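Local coordinates for protein protease (Helicobacter pylori, PDB 5EUF) that probably cleaves the cytoplasmic domain of human junctional adhesion molecule A as a zinc-dependent M16-family peptidase, compromising the gastric epithelial barrier, at residues B[102-113]-B[205-216]; B[22-32]-B[365-373]. One frame throughout, in Å; residues are numbered along the deposited sequence.

From the N terminus, the chain first lays down 22-32, which includes the end of one strand and the beginning of the next in the six-stranded sheet. It then reaches helix 102-113, and contact 1 closes a largely helical excursion of 91 residues when 205-216 packs against that helix. Contact 2 closes much later, when helix 365-376 returns to 22-32, so the smaller loop lies wholly within the larger one. The two contacts use opposite faces of strand 30-37: I31 meets L102 on the face bearing the paired helices, whereas V30 and E32 turn to helix 365-376. Their centres are about 18 Å apart.

Contact 1. Residues B[102-113]-B[205-216]; sequences LDKSLELFAETM and VFELTKKHFESL
The imidazole of H212 lies flat against the facing helix: the backbone of L106 and E107 lies over one face, with E107 N 3.9 Å above its centre, and CG of neighbouring K211 lies over the opposite face, toward its rim. At the edge, D103 OD1 lies in the ring plane, 3.6 Å from H212 CE1. H212 ND1 donates to L208 O at 2.8 Å, with an N-H...O angle of 157°, a bond that fixes the ring's rotation. K211 NZ is 4.2 Å from D103 OD1, too far for a salt bridge, though the two charges probably attract.

With CG anti to the carbonyl carbon (chi1 -65°), F213 brings its ring to A110, whose CB makes a CH-pi contact on one face, 3.9 Å from the centroid. The ring edge meets F109 CB and M113 CE; selenomethionine M113 also places SE 5.4 Å from the F213 centroid, a Met-aromatic contact at the edge. M113 CE touches L216 CD1 as well.

Knobs-into-holes packing works both ways, as L106 enters a hole formed by L208, T209, H212 and F213 while H212 settles among D103, L106, E107 and A110. The axes of 102-113 and 205-213 cross at -31°. The two helices lie side by side on one face of the six-stranded sheet: L102, F109 and M113 pack on strand 30-37, S105 and F109 on strand 91-98, and F213 on L17, while L108 meets helix 70-77.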
loop_
_atom_site.group_PDB
_atom_site.type_symbol
_atom_site.label_atom_id
_atom_site.label_comp_id
_atom_site.label_asym_id
_atom_site.label_seq_id
_atom_site.Cartn_x
_atom_site.Cartn_y
_atom_site.Cartn_z
ATOM N N LEU B 102 27.865 -16.212 -29.417
ATOM C CA LEU B 102 27.891 -14.922 -28.735
ATOM C C LEU B 102 27.297 -13.825 -29.609
ATOM O O LEU B 102 26.526 -12.992 -29.135
ATOM C CB LEU B 102 29.319 -14.551 -28.340
ATOM C CG LEU B 102 29.466 -13.136 -27.776
ATOM C CD1 LEU B 102 28.727 -13.005 -26.453
ATOM C CD2 LEU B 102 30.929 -12.761 -27.623
ATOM N N ASP B 103 27.661 -13.837 -30.887
ATOM C CA ASP B 103 27.219 -12.808 -31.820
ATOM C C ASP B 103 25.710 -12.845 -32.035
ATOM O O ASP B 103 25.043 -11.812 -31.980
ATOM C CB ASP B 103 27.939 -12.957 -33.160
ATOM C CG ASP B 103 27.707 -11.775 -34.077
ATOM O OD1 ASP B 103 28.419 -10.761 -33.923
ATOM O OD2 ASP B 103 26.817 -11.855 -34.950
ATOM N N LYS B 104 25.172 -14.036 -32.277
ATOM C CA LYS B 104 23.740 -14.184 -32.499
ATOM C C LYS B 104 22.951 -13.868 -31.232
ATOM O O LYS B 104 21.852 -13.316 -31.299
ATOM C CB LYS B 104 23.413 -15.596 -32.982
ATOM C CG LYS B 104 21.975 -15.775 -33.441
ATOM C CD LYS B 104 21.661 -14.880 -34.628
ATOM C CE LYS B 104 20.234 -15.085 -35.116
ATOM N NZ LYS B 104 19.888 -14.177 -36.248
ATOM N N SER B 105 23.517 -14.218 -30.080
ATOM C CA SER B 105 22.865 -13.962 -28.798
ATOM C C SER B 105 22.743 -12.465 -28.530
ATOM O O SER B 105 21.708 -11.992 -28.060
ATOM C CB SER B 105 23.633 -14.637 -27.660
ATOM O OG SER B 105 23.618 -16.044 -27.812
ATOM N N LEU B 106 23.804 -11.727 -28.835
ATOM C CA LEU B 106 23.796 -10.278 -28.689
ATOM C C LEU B 106 22.803 -9.637 -29.652
ATOM O O LEU B 106 22.156 -8.644 -29.319
ATOM C CB LEU B 106 25.198 -9.711 -28.915
ATOM C CG LEU B 106 26.183 -9.981 -27.777
ATOM C CD1 LEU B 106 27.528 -9.334 -28.050
ATOM C CD2 LEU B 106 25.603 -9.483 -26.465
ATOM N N GLU B 107 22.687 -10.212 -30.845
ATOM C CA GLU B 107 21.738 -9.734 -31.844
ATOM C C GLU B 107 20.307 -9.876 -31.343
ATOM O O GLU B 107 19.507 -8.946 -31.441
ATOM C CB GLU B 107 21.914 -10.496 -33.159
ATOM C CG GLU B 107 20.881 -10.158 -34.223
ATOM C CD GLU B 107 21.117 -10.904 -35.526
ATOM O OE1 GLU B 107 22.054 -11.728 -35.588
ATOM O OE2 GLU B 107 20.361 -10.664 -36.491
ATOM N N LEU B 108 20.001 -11.050 -30.798
ATOM C CA LEU B 108 18.671 -11.343 -30.278
ATOM C C LEU B 108 18.279 -10.420 -29.127
ATOM O O LEU B 108 17.119 -10.027 -29.002
ATOM C CB LEU B 108 18.594 -12.797 -29.816
ATOM C CG LEU B 108 18.697 -13.887 -30.877
ATOM C CD1 LEU B 108 18.462 -15.238 -30.235
ATOM C CD2 LEU B 108 17.703 -13.636 -31.993
ATOM N N PHE B 109 19.247 -10.089 -28.280
ATOM C CA PHE B 109 18.984 -9.238 -27.127
ATOM C C PHE B 109 18.830 -7.779 -27.537
ATOM O O PHE B 109 18.034 -7.044 -26.951
ATOM C CB PHE B 109 20.094 -9.383 -26.088
ATOM C CG PHE B 109 19.891 -10.535 -25.147
ATOM C CD1 PHE B 109 18.622 -10.869 -24.706
ATOM C CD2 PHE B 109 20.967 -11.288 -24.706
ATOM C CE1 PHE B 109 18.430 -11.929 -23.840
ATOM C CE2 PHE B 109 20.781 -12.349 -23.840
ATOM C CZ PHE B 109 19.511 -12.670 -23.407
ATOM N N ALA B 110 19.586 -7.360 -28.545
ATOM C CA ALA B 110 19.436 -6.017 -29.085
ATOM C C ALA B 110 18.086 -5.910 -29.783
ATOM O O ALA B 110 17.457 -4.851 -29.802
ATOM C CB ALA B 110 20.566 -5.691 -30.043
ATOM N N GLU B 111 17.650 -7.032 -30.342
ATOM C CA GLU B 111 16.385 -7.119 -31.058
ATOM C C GLU B 111 15.178 -6.908 -30.135
ATOM O O GLU B 111 14.124 -6.453 -30.577
ATOM C CB GLU B 111 16.286 -8.477 -31.759
ATOM C CG GLU B 111 15.115 -8.618 -32.704
ATOM C CD GLU B 111 15.210 -7.685 -33.892
ATOM O OE1 GLU B 111 16.341 -7.430 -34.361
ATOM O OE2 GLU B 111 14.153 -7.205 -34.354
ATOM N N THR B 112 15.332 -7.233 -28.854
ATOM C CA THR B 112 14.231 -7.104 -27.903
ATOM C C THR B 112 14.333 -5.840 -27.048
ATOM O O THR B 112 13.355 -5.419 -26.426
ATOM C CB THR B 112 14.154 -8.323 -26.960
ATOM O OG1 THR B 112 15.353 -8.407 -26.180
ATOM C CG2 THR B 112 13.977 -9.607 -27.753
HETATM N N MSE B 113 15.516 -5.240 -27.009
HETATM C CA MSE B 113 15.733 -4.059 -26.183
HETATM C C MSE B 113 15.152 -2.802 -26.818
HETATM O O MSE B 113 14.266 -2.163 -26.249
HETATM C CB MSE B 113 17.224 -3.859 -25.912
HETATM C CG MSE B 113 17.551 -2.564 -25.189
HETATM SE SE MSE B 113 19.194 -2.697 -24.154
HETATM C CE MSE B 113 20.314 -1.495 -25.182
ATOM N N VAL B 205 33.940 -9.210 -27.041
ATOM C CA VAL B 205 32.672 -8.918 -26.382
ATOM C C VAL B 205 32.277 -7.465 -26.613
ATOM O O VAL B 205 31.138 -7.170 -26.982
ATOM C CB VAL B 205 32.737 -9.190 -24.860
ATOM C CG1 VAL B 205 31.508 -8.629 -24.160
ATOM C CG2 VAL B 205 32.871 -10.676 -24.584
ATOM N N PHE B 206 33.231 -6.563 -26.410
ATOM C CA PHE B 206 32.972 -5.134 -26.538
ATOM C C PHE B 206 32.577 -4.740 -27.956
ATOM O O PHE B 206 31.555 -4.083 -28.154
ATOM C CB PHE B 206 34.195 -4.332 -26.090
ATOM C CG PHE B 206 34.437 -4.378 -24.609
ATOM C CD1 PHE B 206 33.382 -4.557 -23.729
ATOM C CD2 PHE B 206 35.715 -4.249 -24.096
ATOM C CE1 PHE B 206 33.597 -4.603 -22.366
ATOM C CE2 PHE B 206 35.936 -4.294 -22.732
ATOM C CZ PHE B 206 34.876 -4.472 -21.866
ATOM N N GLU B 207 33.372 -5.150 -28.942
ATOM C CA GLU B 207 33.110 -4.770 -30.328
ATOM C C GLU B 207 31.815 -5.392 -30.850
ATOM O O GLU B 207 31.154 -4.820 -31.718
ATOM C CB GLU B 207 34.284 -5.160 -31.237
ATOM C CG GLU B 207 34.431 -6.651 -31.499
ATOM C CD GLU B 207 35.436 -6.955 -32.598
ATOM O OE1 GLU B 207 36.056 -6.004 -33.121
ATOM O OE2 GLU B 207 35.602 -8.145 -32.939
ATOM N N LEU B 208 31.448 -6.553 -30.317
ATOM C CA LEU B 208 30.215 -7.212 -30.730
ATOM C C LEU B 208 29.006 -6.574 -30.055
ATOM O O LEU B 208 27.930 -6.487 -30.644
ATOM C CB LEU B 208 30.269 -8.710 -30.425
ATOM C CG LEU B 208 30.496 -9.619 -31.637
ATOM C CD1 LEU B 208 31.752 -9.215 -32.392
ATOM C CD2 LEU B 208 30.566 -11.077 -31.216
ATOM N N THR B 209 29.186 -6.129 -28.817
ATOM C CA THR B 209 28.127 -5.418 -28.117
ATOM C C THR B 209 27.953 -4.027 -28.722
ATOM O O THR B 209 26.829 -3.567 -28.928
ATOM C CB THR B 209 28.414 -5.307 -26.614
ATOM O OG1 THR B 209 28.385 -6.615 -26.030
ATOM C CG2 THR B 209 27.369 -4.442 -25.937
ATOM N N LYS B 210 29.072 -3.369 -29.014
ATOM C CA LYS B 210 29.045 -2.085 -29.705
ATOM C C LYS B 210 28.358 -2.224 -31.053
ATOM O O LYS B 210 27.678 -1.310 -31.513
ATOM C CB LYS B 210 30.460 -1.534 -29.900
ATOM C CG LYS B 210 31.094 -0.950 -28.650
ATOM C CD LYS B 210 32.456 -0.349 -28.970
ATOM C CE LYS B 210 33.123 0.217 -27.726
ATOM N NZ LYS B 210 34.437 0.848 -28.034
ATOM N N LYS B 211 28.540 -3.378 -31.683
ATOM C CA LYS B 211 27.922 -3.649 -32.973
ATOM C C LYS B 211 26.397 -3.621 -32.882
ATOM O O LYS B 211 25.729 -3.051 -33.743
ATOM C CB LYS B 211 28.392 -5.000 -33.520
ATOM C CG LYS B 211 27.653 -5.451 -34.770
ATOM C CD LYS B 211 28.273 -6.696 -35.383
ATOM C CE LYS B 211 27.572 -7.074 -36.682
ATOM N NZ LYS B 211 28.193 -8.261 -37.341
ATOM N N HIS B 212 25.848 -4.216 -31.829
ATOM C CA HIS B 212 24.402 -4.392 -31.742
ATOM C C HIS B 212 23.693 -3.376 -30.844
ATOM O O HIS B 212 22.485 -3.179 -30.967
ATOM C CB HIS B 212 24.080 -5.806 -31.255
ATOM C CG HIS B 212 24.539 -6.883 -32.188
ATOM N ND1 HIS B 212 25.769 -7.493 -32.072
ATOM C CD2 HIS B 212 23.936 -7.452 -33.258
ATOM C CE1 HIS B 212 25.902 -8.396 -33.026
ATOM N NE2 HIS B 212 24.804 -8.391 -33.760
ATOM N N PHE B 213 24.432 -2.725 -29.954
ATOM C CA PHE B 213 23.789 -1.905 -28.934
ATOM C C PHE B 213 24.142 -0.417 -28.974
ATOM O O PHE B 213 23.387 0.409 -28.464
ATOM C CB PHE B 213 24.116 -2.468 -27.547
ATOM C CG PHE B 213 23.543 -3.835 -27.299
ATOM C CD1 PHE B 213 22.287 -3.983 -26.732
ATOM C CD2 PHE B 213 24.256 -4.973 -27.638
ATOM C CE1 PHE B 213 21.753 -5.239 -26.503
ATOM C CE2 PHE B 213 23.728 -6.233 -27.411
ATOM C CZ PHE B 213 22.473 -6.365 -26.843
ATOM N N GLU B 214 25.276 -0.071 -29.573
ATOM C CA GLU B 214 25.747 1.312 -29.549
ATOM C C GLU B 214 24.801 2.262 -30.280
ATOM O O GLU B 214 24.709 3.443 -29.939
ATOM C CB GLU B 214 27.149 1.410 -30.155
ATOM C CG GLU B 214 27.834 2.749 -29.932
ATOM C CD GLU B 214 29.192 2.828 -30.600
ATOM O OE1 GLU B 214 29.307 2.423 -31.778
ATOM O OE2 GLU B 214 30.147 3.293 -29.943
ATOM N N SER B 215 24.093 1.742 -31.277
ATOM C CA SER B 215 23.221 2.567 -32.105
ATOM C C SER B 215 21.797 2.666 -31.556
ATOM O O SER B 215 20.974 3.411 -32.086
ATOM C CB SER B 215 23.193 2.026 -33.536
ATOM O OG SER B 215 23.158 0.609 -33.542
ATOM N N LEU B 216 21.505 1.919 -30.496
ATOM C CA LEU B 216 20.184 1.979 -29.872
ATOM C C LEU B 216 19.999 3.304 -29.143
ATOM O O LEU B 216 20.926 3.811 -28.513
ATOM C CB LEU B 216 19.977 0.808 -28.908
ATOM C CG LEU B 216 19.835 -0.569 -29.561
ATOM C CD1 LEU B 216 19.351 -1.593 -28.559
ATOM C CD2 LEU B 216 18.894 -0.506 -30.754
#

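Contact 2. Residues B[22-32]-B[365-373]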
loop_
_atom_site.group_PDB
_atom_site.type_symbol
_atom_site.label_atom_id
_atom_site.label_comp_id
_atom_site.label_asym_id
_atom_site.label_seq_id
_atom_site.Cartn_x
_atom_site.Cartn_y
_atom_site.Cartn_z
ATOM N N VAL B 22 33.561 -10.713 -18.317
ATOM C CA VAL B 22 34.257 -11.468 -17.280
ATOM C C VAL B 22 34.830 -12.761 -17.859
ATOM O O VAL B 22 34.195 -13.813 -17.791
ATOM C CB VAL B 22 33.327 -11.805 -16.094
ATOM C CG1 VAL B 22 34.139 -12.300 -14.904
ATOM C CG2 VAL B 22 32.503 -10.592 -15.700
ATOM N N PRO B 23 36.035 -12.680 -18.442
ATOM C CA PRO B 23 36.672 -13.835 -19.081
ATOM C C PRO B 23 36.987 -14.959 -18.100
ATOM O O PRO B 23 37.284 -14.702 -16.933
ATOM C CB PRO B 23 37.965 -13.252 -19.660
ATOM C CG PRO B 23 37.716 -11.792 -19.768
ATOM C CD PRO B 23 36.829 -11.452 -18.613
ATOM N N LEU B 24 36.912 -16.193 -18.584
ATOM C CA LEU B 24 37.290 -17.360 -17.801
ATOM C C LEU B 24 38.137 -18.301 -18.652
ATOM O O LEU B 24 37.607 -19.070 -19.457
ATOM C CB LEU B 24 36.052 -18.091 -17.271
ATOM C CG LEU B 24 35.186 -17.380 -16.224
ATOM C CD1 LEU B 24 34.011 -18.257 -15.811
ATOM C CD2 LEU B 24 36.010 -16.982 -15.010
ATOM N N GLU B 25 39.454 -18.224 -18.481
ATOM C CA GLU B 25 40.374 -19.098 -19.199
ATOM C C GLU B 25 40.152 -20.549 -18.792
ATOM O O GLU B 25 40.059 -21.434 -19.644
ATOM C CB GLU B 25 41.824 -18.687 -18.937
ATOM N N ASN B 26 40.048 -20.782 -17.483
ATOM C CA ASN B 26 39.746 -22.106 -16.944
ATOM C C ASN B 26 38.319 -22.536 -17.276
ATOM O O ASN B 26 37.536 -22.885 -16.392
ATOM C CB ASN B 26 39.963 -22.131 -15.429
ATOM N N LYS B 27 38.006 -22.501 -18.567
ATOM C CA LYS B 27 36.707 -22.883 -19.101
ATOM C C LYS B 27 36.856 -22.944 -20.615
ATOM O O LYS B 27 37.660 -22.207 -21.186
ATOM C CB LYS B 27 35.618 -21.890 -18.689
ATOM N N THR B 28 36.105 -23.822 -21.272
ATOM C CA THR B 28 36.278 -23.988 -22.711
ATOM C C THR B 28 34.965 -23.937 -23.487
ATOM O O THR B 28 34.123 -24.832 -23.387
ATOM C CB THR B 28 37.004 -25.308 -23.029
ATOM O OG1 THR B 28 38.262 -25.329 -22.345
ATOM C CG2 THR B 28 37.249 -25.437 -24.529
ATOM N N GLY B 29 34.808 -22.870 -24.265
ATOM C CA GLY B 29 33.657 -22.706 -25.129
ATOM C C GLY B 29 32.465 -22.086 -24.430
ATOM O O GLY B 29 31.851 -21.163 -24.955
ATOM N N VAL B 30 32.151 -22.585 -23.241
ATOM C CA VAL B 30 30.938 -22.201 -22.529
ATOM C C VAL B 30 30.935 -20.740 -22.075
ATOM O O VAL B 30 31.869 -20.279 -21.419
ATOM C CB VAL B 30 30.721 -23.103 -21.299
ATOM C CG1 VAL B 30 29.409 -22.764 -20.610
ATOM C CG2 VAL B 30 30.749 -24.564 -21.711
ATOM N N ILE B 31 29.881 -20.013 -22.439
ATOM C CA ILE B 31 29.690 -18.641 -21.975
ATOM C C ILE B 31 28.246 -18.396 -21.559
ATOM O O ILE B 31 27.367 -19.223 -21.803
ATOM C CB ILE B 31 30.054 -17.596 -23.053
ATOM C CG1 ILE B 31 29.041 -17.642 -24.200
ATOM C CG2 ILE B 31 31.480 -17.788 -23.553
ATOM C CD1 ILE B 31 29.212 -16.532 -25.203
ATOM N N GLU B 32 28.008 -17.251 -20.930
ATOM C CA GLU B 32 26.648 -16.807 -20.648
ATOM C C GLU B 32 26.482 -15.337 -21.012
ATOM O O GLU B 32 27.287 -14.493 -20.613
ATOM C CB GLU B 32 26.283 -17.030 -19.180
ATOM C CG GLU B 32 24.865 -16.579 -18.853
ATOM C CD GLU B 32 24.425 -16.961 -17.457
ATOM O OE1 GLU B 32 23.912 -16.082 -16.734
ATOM O OE2 GLU B 32 24.577 -18.142 -17.086
ATOM N N SER B 365 30.357 -20.393 -15.330
ATOM C CA SER B 365 30.048 -19.056 -15.820
ATOM C C SER B 365 28.661 -18.602 -15.377
ATOM O O SER B 365 28.410 -17.407 -15.228
ATOM C CB SER B 365 30.153 -19.014 -17.345
ATOM O OG SER B 365 29.331 -20.003 -17.938
ATOM N N SER B 366 27.763 -19.561 -15.162
ATOM C CA SER B 366 26.414 -19.258 -14.691
ATOM C C SER B 366 26.435 -18.716 -13.268
ATOM O O SER B 366 25.692 -17.794 -12.932
ATOM C CB SER B 366 25.526 -20.502 -14.754
ATOM O OG SER B 366 25.530 -21.068 -16.052
ATOM N N ASP B 367 27.289 -19.303 -12.436
ATOM C CA ASP B 367 27.401 -18.897 -11.042
ATOM C C ASP B 367 28.063 -17.530 -10.927
ATOM O O ASP B 367 27.610 -16.673 -10.167
ATOM C CB ASP B 367 28.185 -19.938 -10.241
ATOM C CG ASP B 367 27.446 -21.260 -10.121
ATOM O OD1 ASP B 367 26.199 -21.245 -10.068
ATOM O OD2 ASP B 367 28.114 -22.316 -10.076
ATOM N N VAL B 368 29.135 -17.332 -11.690
ATOM C CA VAL B 368 29.871 -16.073 -11.673
ATOM C C VAL B 368 28.997 -14.920 -12.158
ATOM O O VAL B 368 29.017 -13.826 -11.588
ATOM C CB VAL B 368 31.141 -16.154 -12.540
ATOM C CG1 VAL B 368 31.857 -14.813 -12.572
ATOM C CG2 VAL B 368 32.068 -17.233 -12.012
ATOM N N ALA B 369 28.222 -15.176 -13.208
ATOM C CA ALA B 369 27.310 -14.176 -13.747
ATOM C C ALA B 369 26.297 -13.746 -12.691
ATOM O O ALA B 369 26.081 -12.554 -12.479
ATOM C CB ALA B 369 26.601 -14.712 -14.979
ATOM N N GLY B 370 25.691 -14.725 -12.028
ATOM C CA GLY B 370 24.718 -14.466 -10.982
ATOM C C GLY B 370 25.265 -13.607 -9.857
ATOM O O GLY B 370 24.546 -12.790 -9.282
ATOM N N LEU B 371 26.543 -13.790 -9.539
ATOM C CA LEU B 371 27.190 -12.980 -8.515
ATOM C C LEU B 371 27.339 -11.537 -8.982
ATOM O O LEU B 371 26.905 -10.606 -8.301
ATOM C CB LEU B 371 28.559 -13.556 -8.150
ATOM C CG LEU B 371 28.567 -14.924 -7.465
ATOM C CD1 LEU B 371 29.990 -15.359 -7.156
ATOM C CD2 LEU B 371 27.726 -14.896 -6.198
ATOM N N PHE B 372 27.953 -11.360 -10.149
ATOM C CA PHE B 372 28.182 -10.033 -10.709
ATOM C C PHE B 372 26.884 -9.279 -10.972
ATOM O O PHE B 372 26.809 -8.070 -10.755
ATOM C CB PHE B 372 28.983 -10.132 -12.007
ATOM C CG PHE B 372 30.468 -10.201 -11.800
ATOM C CD1 PHE B 372 31.097 -11.415 -11.585
ATOM C CD2 PHE B 372 31.237 -9.051 -11.833
ATOM C CE1 PHE B 372 32.463 -11.480 -11.400
ATOM C CE2 PHE B 372 32.602 -9.110 -11.649
ATOM C CZ PHE B 372 33.217 -10.326 -11.432
ATOM N N ALA B 373 25.866 -9.998 -11.437
ATOM C CA ALA B 373 24.596 -9.383 -11.802
ATOM C C ALA B 373 23.978 -8.615 -10.639
ATOM O O ALA B 373 23.458 -7.514 -10.816
ATOM C CB ALA B 373 23.626 -10.438 -12.305
#
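The helix-on-sheet layer of this M16-family fold forms where helix 365-376 lies against the six-stranded sheet, touched by V22 of strand 18-23 and L24 just beyond it, and by V30 and E32 of strand 30-37. The helix runs nearly along strand 30-32, with 23° between their directions.

At the apolar end, V22 and F372 approach from opposite directions. V22 CG2 stands almost exactly over the centre of the F372 ring, 4.2 Å from its centroid and 3° off the normal, a well-centred CH-pi contact. The other branch, V22 CG1, reaches the ring at F372 CE1 and also meets V368 CG1 at 4.1 Å. L24 continues the apolar surface by laying CD1 against the first turn of the helix, 4.0 Å from S365 CA. From the second strand, V30 CG1 touches S365 OG at 3.8 Å.

E32 supplies the polar end. Its chain is fully stretched, with CG anti to the backbone N (chi1 -180°), and this carries the carboxylate along the helix to S366 and A369. S366 OG gives a weak hydrogen bond to E32 OE2 at 3.2 Å, while E32 OE1 lies 3.5 Å from A369 CB. The stronger partner of this buried acid is R92, which forms a salt bridge to E32 OE1. R92 would probably favour the charged form of E32, whereas D34, also close to OE1, would oppose it. S366 OG is bonded in addition to K96.

Strand 192-198 runs between the two strands in the sheet and joins the packing, since V197 touches S365 and V368. Farther along the helix, A369 and A373 meet D34 and L36 of strand 30-37.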